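Local coordinates for protein TRAP dicarboxylate transporter-DctP subunit (Desulfovibrio salexigens, PDB 4N6D) that probably binds a small solute in the periplasm and hands it to a TRAP-type membrane transporter, as the extracytoplasmic solute-binding subunit, at residues Val107-Ser116 with Leu326-Glu337; Ser208-Leu216 with Met270-Ala281. All blocks are in the same frame, centred on the assembly; numbering follows the deposited sequence. Where two conformers were deposited one is given.

Contact 1 of 2, residues Val107-Ser116 with Leu326-Glu337; sequences VFELPLGFTS and LSDVEELRIKYE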
loop_
_atom_site.group_PDB
_atom_site.type_symbol
_atom_site.label_atom_id
_atom_site.label_comp_id
_atom_site.label_asym_id
_atom_site.label_seq_id
_atom_site.Cartn_x
_atom_site.Cartn_y
_atom_site.Cartn_z
ATOM N N VAL A 107 -3.045 -4.584 10.212
ATOM C CA VAL A 107 -2.227 -5.794 10.123
ATOM C C VAL A 107 -1.487 -5.773 8.800
ATOM O O VAL A 107 -0.332 -6.267 8.687
ATOM C CB VAL A 107 -3.084 -7.076 10.270
ATOM C CG1 VAL A 107 -4.001 -7.265 9.080
ATOM C CG2 VAL A 107 -2.193 -8.295 10.472
ATOM N N PHE A 108 -2.102 -5.165 7.782
ATOM C CA PHE A 108 -1.487 -5.151 6.451
ATOM C C PHE A 108 -0.318 -4.185 6.304
ATOM O O PHE A 108 0.278 -4.104 5.220
ATOM C CB PHE A 108 -2.509 -4.910 5.341
ATOM C CG PHE A 108 -3.109 -6.169 4.832
ATOM C CD1 PHE A 108 -2.501 -6.849 3.797
ATOM C CD2 PHE A 108 -4.224 -6.718 5.429
ATOM C CE1 PHE A 108 -3.014 -8.038 3.331
ATOM C CE2 PHE A 108 -4.746 -7.936 4.942
ATOM C CZ PHE A 108 -4.108 -8.583 3.911
ATOM N N GLU A 109 0.032 -3.473 7.372
ATOM C CA GLU A 109 1.263 -2.658 7.404
ATOM C C GLU A 109 2.515 -3.474 7.768
ATOM O O GLU A 109 3.617 -3.028 7.565
ATOM C CB GLU A 109 1.107 -1.520 8.410
ATOM C CG GLU A 109 -0.063 -0.616 8.100
ATOM C CD GLU A 109 -0.547 0.177 9.303
ATOM O OE1 GLU A 109 0.199 0.290 10.292
ATOM O OE2 GLU A 109 -1.685 0.680 9.248
ATOM N N LEU A 110 2.315 -4.673 8.292
ATOM C CA LEU A 110 3.388 -5.464 8.852
ATOM C C LEU A 110 4.110 -6.240 7.751
ATOM O O LEU A 110 3.561 -6.472 6.684
ATOM C CB LEU A 110 2.809 -6.496 9.838
ATOM C CG LEU A 110 2.112 -5.886 11.040
ATOM C CD1 LEU A 110 1.372 -6.970 11.837
ATOM C CD2 LEU A 110 3.109 -5.134 11.906
ATOM N N PRO A 111 5.329 -6.678 8.040
ATOM C CA PRO A 111 6.044 -7.571 7.116
ATOM C C PRO A 111 5.450 -8.969 7.159
ATOM O O PRO A 111 5.775 -9.748 8.061
ATOM C CB PRO A 111 7.475 -7.548 7.642
ATOM C CG PRO A 111 7.340 -7.173 9.100
ATOM C CD PRO A 111 6.156 -6.261 9.184
ATOM N N LEU A 112 4.604 -9.284 6.185
ATOM C CA LEU A 112 3.828 -10.507 6.203
ATOM C C LEU A 112 4.068 -11.351 4.972
ATOM O O LEU A 112 3.365 -12.324 4.753
ATOM C CB LEU A 112 2.340 -10.209 6.358
ATOM C CG LEU A 112 1.952 -9.568 7.702
ATOM C CD1 LEU A 112 0.468 -9.421 7.802
ATOM C CD2 LEU A 112 2.463 -10.370 8.894
ATOM N N GLY A 113 5.073 -10.988 4.191
ATOM C CA GLY A 113 5.490 -11.803 3.067
ATOM C C GLY A 113 4.756 -11.594 1.755
ATOM O O GLY A 113 4.956 -12.370 0.829
ATOM N N PHE A 114 3.925 -10.559 1.629
ATOM C CA PHE A 114 3.274 -10.304 0.346
ATOM C C PHE A 114 4.290 -9.854 -0.691
ATOM O O PHE A 114 5.194 -9.085 -0.388
ATOM C CB PHE A 114 2.158 -9.263 0.505
ATOM C CG PHE A 114 0.902 -9.842 1.103
ATOM C CD1 PHE A 114 0.743 -9.905 2.484
ATOM C CD2 PHE A 114 -0.081 -10.363 0.290
ATOM C CE1 PHE A 114 -0.385 -10.470 3.045
ATOM C CE2 PHE A 114 -1.240 -10.928 0.849
ATOM C CZ PHE A 114 -1.381 -10.985 2.221
ATOM N N THR A 115 4.145 -10.339 -1.919
ATOM C CA THR A 115 5.157 -10.070 -2.947
ATOM C C THR A 115 4.614 -9.300 -4.142
ATOM O O THR A 115 5.306 -9.136 -5.148
ATOM C CB THR A 115 5.765 -11.387 -3.454
ATOM O OG1 THR A 115 4.738 -12.189 -4.033
ATOM C CG2 THR A 115 6.419 -12.157 -2.310
ATOM N N SER A 116 3.377 -8.819 -4.039
ATOM C CA SER A 116 2.797 -8.015 -5.112
ATOM C C SER A 116 1.662 -7.175 -4.568
ATOM O O SER A 116 1.087 -7.499 -3.522
ATOM C CB SER A 116 2.280 -8.880 -6.272
ATOM O OG SER A 116 1.085 -9.557 -5.923
ATOM N N LEU A 326 -3.849 -12.821 11.941
ATOM C CA LEU A 326 -2.601 -13.147 11.245
ATOM C C LEU A 326 -2.698 -14.487 10.525
ATOM O O LEU A 326 -2.198 -14.648 9.429
ATOM C CB LEU A 326 -1.413 -13.171 12.202
ATOM C CG LEU A 326 -0.975 -11.793 12.720
ATOM C CD1 LEU A 326 -0.196 -11.888 14.012
ATOM C CD2 LEU A 326 -0.188 -11.056 11.662
ATOM N N SER A 327 -3.328 -15.463 11.149
ATOM C CA SER A 327 -3.547 -16.749 10.488
ATOM C C SER A 327 -4.332 -16.548 9.205
ATOM O O SER A 327 -3.968 -17.045 8.133
ATOM C CB SER A 327 -4.331 -17.685 11.387
ATOM O OG SER A 327 -3.570 -18.071 12.508
ATOM N N ASP A 328 -5.442 -15.837 9.318
ATOM C CA ASP A 328 -6.285 -15.605 8.166
ATOM C C ASP A 328 -5.564 -14.857 7.045
ATOM O O ASP A 328 -5.794 -15.129 5.868
ATOM C CB ASP A 328 -7.540 -14.844 8.574
ATOM C CG ASP A 328 -8.509 -15.698 9.353
ATOM O OD1 ASP A 328 -8.324 -16.938 9.384
ATOM O OD2 ASP A 328 -9.471 -15.116 9.919
ATOM N N VAL A 329 -4.674 -13.940 7.406
ATOM C CA VAL A 329 -3.929 -13.171 6.417
ATOM C C VAL A 329 -3.021 -14.116 5.623
ATOM O O VAL A 329 -2.944 -14.009 4.399
ATOM C CB VAL A 329 -3.107 -12.045 7.062
ATOM C CG1 VAL A 329 -2.130 -11.420 6.071
ATOM C CG2 VAL A 329 -4.061 -10.964 7.577
ATOM N N GLU A 330 -2.352 -15.037 6.308
ATOM C CA GLU A 330 -1.457 -15.965 5.593
ATOM C C GLU A 330 -2.260 -16.871 4.653
ATOM O O GLU A 330 -1.813 -17.214 3.551
ATOM C CB GLU A 330 -0.618 -16.800 6.568
ATOM C CG GLU A 330 0.225 -17.909 5.919
ATOM C CD GLU A 330 1.383 -17.425 5.050
ATOM O OE1 GLU A 330 1.618 -16.204 4.918
ATOM O OE2 GLU A 330 2.088 -18.303 4.520
ATOM N N GLU A 331 -3.435 -17.285 5.102
ATOM C CA GLU A 331 -4.294 -18.110 4.265
ATOM C C GLU A 331 -4.632 -17.344 2.983
ATOM O O GLU A 331 -4.594 -17.911 1.891
ATOM C CB GLU A 331 -5.565 -18.520 5.017
ATOM C CG GLU A 331 -6.585 -19.296 4.153
ATOM C CD GLU A 331 -7.814 -19.759 4.904
ATOM O OE1 GLU A 331 -8.086 -19.237 6.005
ATOM O OE2 GLU A 331 -8.510 -20.676 4.393
ATOM N N LEU A 332 -4.956 -16.063 3.120
ATOM C CA LEU A 332 -5.276 -15.220 1.975
ATOM C C LEU A 332 -4.051 -14.972 1.089
ATOM O O LEU A 332 -4.176 -14.935 -0.139
ATOM C CB LEU A 332 -5.896 -13.897 2.444
ATOM C CG LEU A 332 -7.276 -14.079 3.078
ATOM C CD1 LEU A 332 -7.679 -12.794 3.777
ATOM C CD2 LEU A 332 -8.319 -14.454 2.030
ATOM N N ARG A 333 -2.873 -14.806 1.689
ATOM C CA ARG A 333 -1.658 -14.643 0.902
ATOM C C ARG A 333 -1.440 -15.863 -0.015
ATOM O O ARG A 333 -1.160 -15.738 -1.211
ATOM C CB ARG A 333 -0.422 -14.472 1.814
ATOM C CG ARG A 333 0.837 -14.059 1.022
ATOM C CD ARG A 333 2.114 -14.058 1.853
ATOM N NE ARG A 333 2.435 -15.401 2.290
ATOM C CZ ARG A 333 3.009 -16.327 1.535
ATOM N NH1 ARG A 333 3.387 -16.062 0.289
ATOM N NH2 ARG A 333 3.226 -17.531 2.043
ATOM N N ILE A 334 -1.527 -17.049 0.578
ATOM C CA ILE A 334 -1.359 -18.263 -0.203
ATOM C C ILE A 334 -2.431 -18.362 -1.303
ATOM O O ILE A 334 -2.158 -18.815 -2.422
ATOM C CB ILE A 334 -1.377 -19.493 0.703
ATOM C CG1 ILE A 334 -0.172 -19.455 1.624
ATOM C CG2 ILE A 334 -1.305 -20.781 -0.123
ATOM C CD1 ILE A 334 -0.198 -20.500 2.732
ATOM N N LYS A 335 -3.660 -17.987 -0.986
ATOM C CA LYS A 335 -4.719 -18.022 -1.998
ATOM C C LYS A 335 -4.344 -17.210 -3.252
ATOM O O LYS A 335 -4.636 -17.614 -4.381
ATOM C CB LYS A 335 -6.018 -17.460 -1.398
ATOM C CG LYS A 335 -7.207 -17.373 -2.345
ATOM C CD LYS A 335 -8.383 -16.773 -1.551
ATOM C CE LYS A 335 -9.645 -16.569 -2.363
ATOM N NZ LYS A 335 -10.629 -15.802 -1.507
ATOM N N TYR A 336 -3.713 -16.060 -3.056
ATOM C CA TYR A 336 -3.469 -15.142 -4.161
ATOM C C TYR A 336 -2.065 -15.219 -4.735
ATOM O O TYR A 336 -1.828 -14.734 -5.859
ATOM C CB TYR A 336 -3.831 -13.696 -3.744
ATOM C CG TYR A 336 -5.326 -13.548 -3.582
ATOM C CD1 TYR A 336 -6.165 -13.688 -4.666
ATOM C CD2 TYR A 336 -5.902 -13.286 -2.348
ATOM C CE1 TYR A 336 -7.533 -13.599 -4.527
ATOM C CE2 TYR A 336 -7.272 -13.193 -2.195
ATOM C CZ TYR A 336 -8.086 -13.344 -3.296
ATOM O OH TYR A 336 -9.449 -13.244 -3.163
ATOM N N GLU A 337 -1.148 -15.853 -3.996
ATOM C CA GLU A 337 0.250 -15.956 -4.430
ATOM C C GLU A 337 0.712 -17.373 -4.572
ATOM O O GLU A 337 1.481 -17.673 -5.474
ATOM C CB GLU A 337 1.232 -15.342 -3.426
ATOM C CG GLU A 337 0.944 -13.968 -3.016
ATOM C CD GLU A 337 2.108 -13.273 -2.319
ATOM O OE1 GLU A 337 3.137 -13.902 -1.964
ATOM O OE2 GLU A 337 1.972 -12.056 -2.142
HETATM O O HOH W 1 1.270 -13.755 6.034
#

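Contact 2 of 2, residues Ser208-Leu216 with Met270-Ala281; sequences SSFEVLKDL and MDEHVKRSLAWA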
loop_
_atom_site.group_PDB
_atom_site.type_symbol
_atom_site.label_atom_id
_atom_site.label_comp_id
_atom_site.label_asym_id
_atom_site.label_seq_id
_atom_site.Cartn_x
_atom_site.Cartn_y
_atom_site.Cartn_z
ATOM N N SER A 208 11.572 1.868 -0.400
ATOM C CA SER A 208 10.301 2.272 -0.975
ATOM C C SER A 208 9.878 1.258 -2.039
ATOM O O SER A 208 10.552 0.270 -2.285
ATOM C CB SER A 208 10.444 3.661 -1.602
ATOM O OG SER A 208 9.178 4.241 -1.851
ATOM N N SER A 209 8.750 1.488 -2.686
ATOM C CA SER A 209 8.393 0.607 -3.777
ATOM C C SER A 209 9.176 0.983 -5.040
ATOM O O SER A 209 9.635 2.115 -5.203
ATOM C CB SER A 209 6.884 0.558 -4.029
ATOM O OG SER A 209 6.353 1.832 -4.223
ATOM N N PHE A 210 9.335 0.009 -5.919
ATOM C CA PHE A 210 10.185 0.144 -7.102
ATOM C C PHE A 210 9.707 1.183 -8.109
ATOM O O PHE A 210 10.491 1.595 -8.967
ATOM C CB PHE A 210 10.315 -1.202 -7.837
ATOM C CG PHE A 210 11.239 -2.212 -7.180
ATOM C CD1 PHE A 210 12.360 -1.821 -6.469
ATOM C CD2 PHE A 210 10.986 -3.565 -7.307
ATOM C CE1 PHE A 210 13.216 -2.768 -5.887
ATOM C CE2 PHE A 210 11.822 -4.513 -6.739
ATOM C CZ PHE A 210 12.948 -4.124 -6.036
ATOM N N GLU A 211 8.453 1.637 -8.044
ATOM C CA GLU A 211 8.030 2.590 -9.069
ATOM C C GLU A 211 8.850 3.886 -9.031
ATOM O O GLU A 211 8.906 4.612 -10.023
ATOM C CB GLU A 211 6.525 2.905 -9.016
ATOM C CG GLU A 211 6.147 3.992 -8.095
ATOM C CD GLU A 211 5.961 3.488 -6.725
ATOM O OE1 GLU A 211 6.285 2.292 -6.513
ATOM O OE2 GLU A 211 5.470 4.271 -5.882
ATOM N N VAL A 212 9.473 4.189 -7.895
ATOM C CA VAL A 212 10.212 5.450 -7.776
ATOM C C VAL A 212 11.464 5.451 -8.664
ATOM O O VAL A 212 12.037 6.497 -8.956
ATOM C CB VAL A 212 10.610 5.757 -6.308
ATOM C CG1 VAL A 212 9.372 5.855 -5.424
ATOM C CG2 VAL A 212 11.555 4.705 -5.774
ATOM N N LEU A 213 11.893 4.267 -9.081
ATOM C CA LEU A 213 13.078 4.158 -9.924
ATOM C C LEU A 213 12.915 4.929 -11.229
ATOM O O LEU A 213 13.864 5.572 -11.701
ATOM C CB LEU A 213 13.412 2.681 -10.187
ATOM C CG LEU A 213 14.017 2.006 -8.947
ATOM C CD1 LEU A 213 14.029 0.497 -9.102
ATOM C CD2 LEU A 213 15.439 2.558 -8.630
ATOM N N LYS A 214 11.711 4.869 -11.796
ATOM C CA LYS A 214 11.346 5.649 -12.970
ATOM C C LYS A 214 10.632 6.945 -12.590
ATOM O O LYS A 214 10.998 8.006 -13.065
ATOM C CB LYS A 214 10.427 4.861 -13.902
ATOM C CG LYS A 214 10.016 5.647 -15.134
ATOM C CD LYS A 214 9.128 4.844 -16.073
ATOM C CE LYS A 214 8.714 5.697 -17.279
ATOM N NZ LYS A 214 7.801 4.940 -18.177
ATOM N N ASP A 215 9.605 6.854 -11.737
ATOM C CA ASP A 215 8.715 7.992 -11.509
ATOM C C ASP A 215 9.459 9.205 -10.940
ATOM O O ASP A 215 9.118 10.358 -11.226
ATOM C CB ASP A 215 7.589 7.621 -10.535
ATOM C CG ASP A 215 6.590 6.614 -11.111
ATOM O OD1 ASP A 215 6.706 6.202 -12.291
ATOM O OD2 ASP A 215 5.674 6.248 -10.352
ATOM N N LEU A 216 10.451 8.929 -10.104
ATOM C CA LEU A 216 11.312 9.955 -9.531
ATOM C C LEU A 216 12.782 9.811 -9.981
ATOM O O LEU A 216 13.696 10.418 -9.418
ATOM C CB LEU A 216 11.200 9.906 -8.014
ATOM C CG LEU A 216 9.829 10.306 -7.466
ATOM C CD1 LEU A 216 9.763 10.112 -5.946
ATOM C CD2 LEU A 216 9.497 11.744 -7.826
ATOM N N MET A 270 -0.889 -1.331 -10.364
ATOM C CA MET A 270 0.325 -1.026 -9.629
ATOM C C MET A 270 1.437 -2.011 -9.958
ATOM O O MET A 270 2.569 -1.601 -10.200
ATOM C CB MET A 270 0.022 -1.041 -8.122
ATOM C CG MET A 270 1.177 -0.617 -7.252
ATOM S SD MET A 270 1.540 1.156 -7.479
ATOM C CE MET A 270 3.153 1.031 -8.196
ATOM N N ASP A 271 1.138 -3.309 -9.982
ATOM C CA ASP A 271 2.157 -4.286 -10.377
ATOM C C ASP A 271 2.656 -4.059 -11.796
ATOM O O ASP A 271 3.837 -4.223 -12.073
ATOM C CB ASP A 271 1.641 -5.717 -10.206
ATOM C CG ASP A 271 1.518 -6.110 -8.738
ATOM O OD1 ASP A 271 2.325 -5.592 -7.931
ATOM O OD2 ASP A 271 0.657 -6.954 -8.406
ATOM N N GLU A 272 1.774 -3.693 -12.716
ATOM C CA GLU A 272 2.222 -3.420 -14.086
ATOM C C GLU A 272 3.050 -2.134 -14.147
ATOM O O GLU A 272 4.015 -2.033 -14.898
ATOM C CB GLU A 272 1.012 -3.354 -15.015
ATOM C CG GLU A 272 1.337 -3.020 -16.479
ATOM C CD GLU A 272 2.181 -4.070 -17.183
ATOM O OE1 GLU A 272 2.159 -5.262 -16.783
ATOM O OE2 GLU A 272 2.871 -3.692 -18.157
ATOM N N HIS A 273 2.675 -1.162 -13.331
ATOM C CA HIS A 273 3.396 0.099 -13.240
ATOM C C HIS A 273 4.812 -0.129 -12.698
ATOM O O HIS A 273 5.775 0.500 -13.170
ATOM C CB HIS A 273 2.603 1.064 -12.358
ATOM C CG HIS A 273 3.178 2.437 -12.288
ATOM N ND1 HIS A 273 3.245 3.272 -13.385
ATOM C CD2 HIS A 273 3.718 3.127 -11.255
ATOM C CE1 HIS A 273 3.805 4.412 -13.028
ATOM N NE2 HIS A 273 4.111 4.347 -11.743
ATOM N N VAL A 274 4.947 -1.026 -11.718
ATOM C CA VAL A 274 6.268 -1.444 -11.253
ATOM C C VAL A 274 7.030 -2.138 -12.358
ATOM O O VAL A 274 8.205 -1.844 -12.579
ATOM C CB VAL A 274 6.178 -2.359 -10.003
ATOM C CG1 VAL A 274 7.470 -3.097 -9.751
ATOM C CG2 VAL A 274 5.845 -1.525 -8.813
ATOM N N LYS A 275 6.370 -3.046 -13.077
ATOM C CA LYS A 275 7.044 -3.760 -14.144
ATOM C C LYS A 275 7.593 -2.772 -15.184
ATOM O O LYS A 275 8.739 -2.895 -15.632
ATOM C CB LYS A 275 6.098 -4.775 -14.783
ATOM C CG LYS A 275 6.743 -5.632 -15.837
ATOM C CD LYS A 275 5.823 -6.780 -16.264
ATOM C CE LYS A 275 6.516 -7.680 -17.298
ATOM N NZ LYS A 275 5.592 -8.698 -17.851
ATOM N N ARG A 276 6.792 -1.783 -15.556
ATOM C CA ARG A 276 7.246 -0.764 -16.498
ATOM C C ARG A 276 8.403 0.080 -15.973
ATOM O O ARG A 276 9.317 0.457 -16.744
ATOM C CB ARG A 276 6.065 0.118 -16.917
ATOM C CG ARG A 276 5.079 -0.675 -17.729
ATOM C CD ARG A 276 3.855 0.097 -18.170
ATOM N NE ARG A 276 2.967 -0.787 -18.932
ATOM C CZ ARG A 276 1.750 -0.454 -19.348
ATOM N NH1 ARG A 276 1.258 0.754 -19.088
ATOM N NH2 ARG A 276 1.020 -1.331 -20.027
ATOM N N SER A 277 8.377 0.380 -14.676
ATOM C CA SER A 277 9.429 1.169 -14.037
ATOM C C SER A 277 10.750 0.429 -14.150
ATOM O O SER A 277 11.771 0.994 -14.547
ATOM C CB SER A 277 9.097 1.441 -12.560
ATOM O OG SER A 277 10.157 2.119 -11.893
ATOM N N LEU A 278 10.712 -0.858 -13.831
ATOM C CA LEU A 278 11.915 -1.674 -13.814
ATOM C C LEU A 278 12.462 -1.873 -15.223
ATOM O O LEU A 278 13.665 -1.812 -15.431
ATOM C CB LEU A 278 11.635 -3.020 -13.169
ATOM C CG LEU A 278 11.394 -2.954 -11.651
ATOM C CD1 LEU A 278 10.948 -4.297 -11.118
ATOM C CD2 LEU A 278 12.650 -2.487 -10.924
ATOM N N ALA A 279 11.575 -2.107 -16.184
ATOM C CA ALA A 279 12.022 -2.311 -17.563
ATOM C C ALA A 279 12.652 -1.023 -18.084
ATOM O O ALA A 279 13.695 -1.064 -18.734
ATOM C CB ALA A 279 10.871 -2.754 -18.444
ATOM N N TRP A 280 12.031 0.121 -17.785
ATOM C CA TRP A 280 12.589 1.419 -18.193
ATOM C C TRP A 280 13.984 1.624 -17.585
ATOM O O TRP A 280 14.926 1.999 -18.276
ATOM C CB TRP A 280 11.653 2.537 -17.767
ATOM C CG TRP A 280 12.117 3.950 -18.022
ATOM C CD1 TRP A 280 11.865 4.710 -19.124
ATOM C CD2 TRP A 280 12.874 4.778 -17.129
ATOM N NE1 TRP A 280 12.431 5.960 -18.980
ATOM C CE2 TRP A 280 13.049 6.023 -17.760
ATOM C CE3 TRP A 280 13.412 4.588 -15.852
ATOM C CZ2 TRP A 280 13.753 7.062 -17.166
ATOM C CZ3 TRP A 280 14.112 5.628 -15.267
ATOM C CH2 TRP A 280 14.267 6.844 -15.918
ATOM N N ALA A 281 14.102 1.344 -16.294
ATOM C CA ALA A 281 15.354 1.537 -15.588
ATOM C C ALA A 281 16.438 0.584 -16.094
ATOM O O ALA A 281 17.609 0.954 -16.148
ATOM C CB ALA A 281 15.137 1.352 -14.092
#

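Contact 1 of 2, residues Val107-Ser116 with Leu326-Glu337
The backbone from Val107 to Thr115 runs in the same direction as the C-terminal helix segment Leu326-Glu337, the CA atoms of Val107 and Leu326 lying 7.4 Å apart and those of Phe114 and Arg333 closing to 6.6 Å. At the lower-numbered end the meeting is apolar. Val107 CG2 touches Leu326 CD2 at 3.6 Å, and the same leucine methyl also meets Leu112 CD2. The two branches of Val329 divide the work: CG2 faces Val107 CG1 and the ring of Phe108, while CG1 touches both Leu112 CD1 and the edge of the Phe114 ring, 3.6 Å from Phe114 CE1.

One face of that ring is covered by the aliphatic part of Arg333, whose CG sits 3.9 Å from the Phe114 centroid in a CH-pi contact. CG is there because it stands anti to the backbone N (chi1 -170°); the chain then bends at chi3 (65°), and the guanidinium plane ends nearly perpendicular to the ring, so the two do not stack. The region thus ties a loop of this periplasmic-binding-protein fold, which follows strand 90-94 and leads into helix 117-131, to the C-terminal helix 322-337.

Above the ring Arg333 grips Glu330 side-on, with NE 2.9 Å from Glu330 OE1 and NH2 on OE2, while NH1 reaches Glu337 OE1. This network should hold the guanidinium in a fixed orientation. A water joins Glu330 OE1, at 2.7 Å from its oxygen, to the carbonyl O of Leu112. Glu337 in turn receives the backbone N of Thr115 on the syn side of OE2 (2.8 Å from N to OE2, 166° at the hydrogen), and Thr115 OG1 adds a weak bond to OE1. Lys339 and Ser119 also bind this carboxylate, through OE1 and OE2 respectively.

Contact 2 of 2, residues Ser208-Leu216 with Met270-Ala281
His273 NE2 donates to Asp215 OD2 over 2.8 Å in a nearly straight bond (169°); OD2 uses its syn lone pair and sits at the ring edge, close to the imidazole plane, while the carboxylate as a whole is turned 44° from it. This bond would be expected to hold the histidine's rotation; beside it, Glu211 CB packs 3.6 Å from His273 CD2, and the methyl of Met270 also reaches Glu211. Ser277 is modelled in two conformers, so its bonds are less certain; in one, OG donates to the carbonyl O of Phe210 at 3.0 Å and accepts from Lys214 N. Leu213 N approaches that same carbonyl from the opposite face of its plane.

Farther along, Lys214 lies across one face of Trp280: with CG anti to the backbone N (chi1 180°) and the chain extended, CG comes within 3.8 Å of the centroid of the six-membered ring. On the buried side, Leu278 touches Phe210 and Leu213, with Leu213 CD1 3.8 Å from Leu278 CD2. The short helix 212-215, which follows edge strand 205-208 through a type I turn from Ser209 to Val212, is thereby seated on helix 249-285, the long interdomain helix characteristic of TRAP solute-binding proteins.

Overall arrangement
The centres of the two contacts lie about 22 Å apart, and in sequence both segments of contact 2 fall between those of contact 1. They meet directly where Ser116 CB, at the end of the loop 107-116, packs 3.3 Å from Asp271 OD2 on helix 249-285; separately, the carboxylate of Asp271 is hydrogen-bonded to Ser117 N and Thr118 OG1 at the start of helix 117-131. Loop 107-116 and the long helix are therefore joined, while contact 2 extends that link to the four-stranded sheet containing strand 205-208. Neither contact includes Arg81, Met84 or Arg138, which touch the triiodinated phasing compound; in this open crystal form the solute site itself holds a neighbouring molecule's C-terminus.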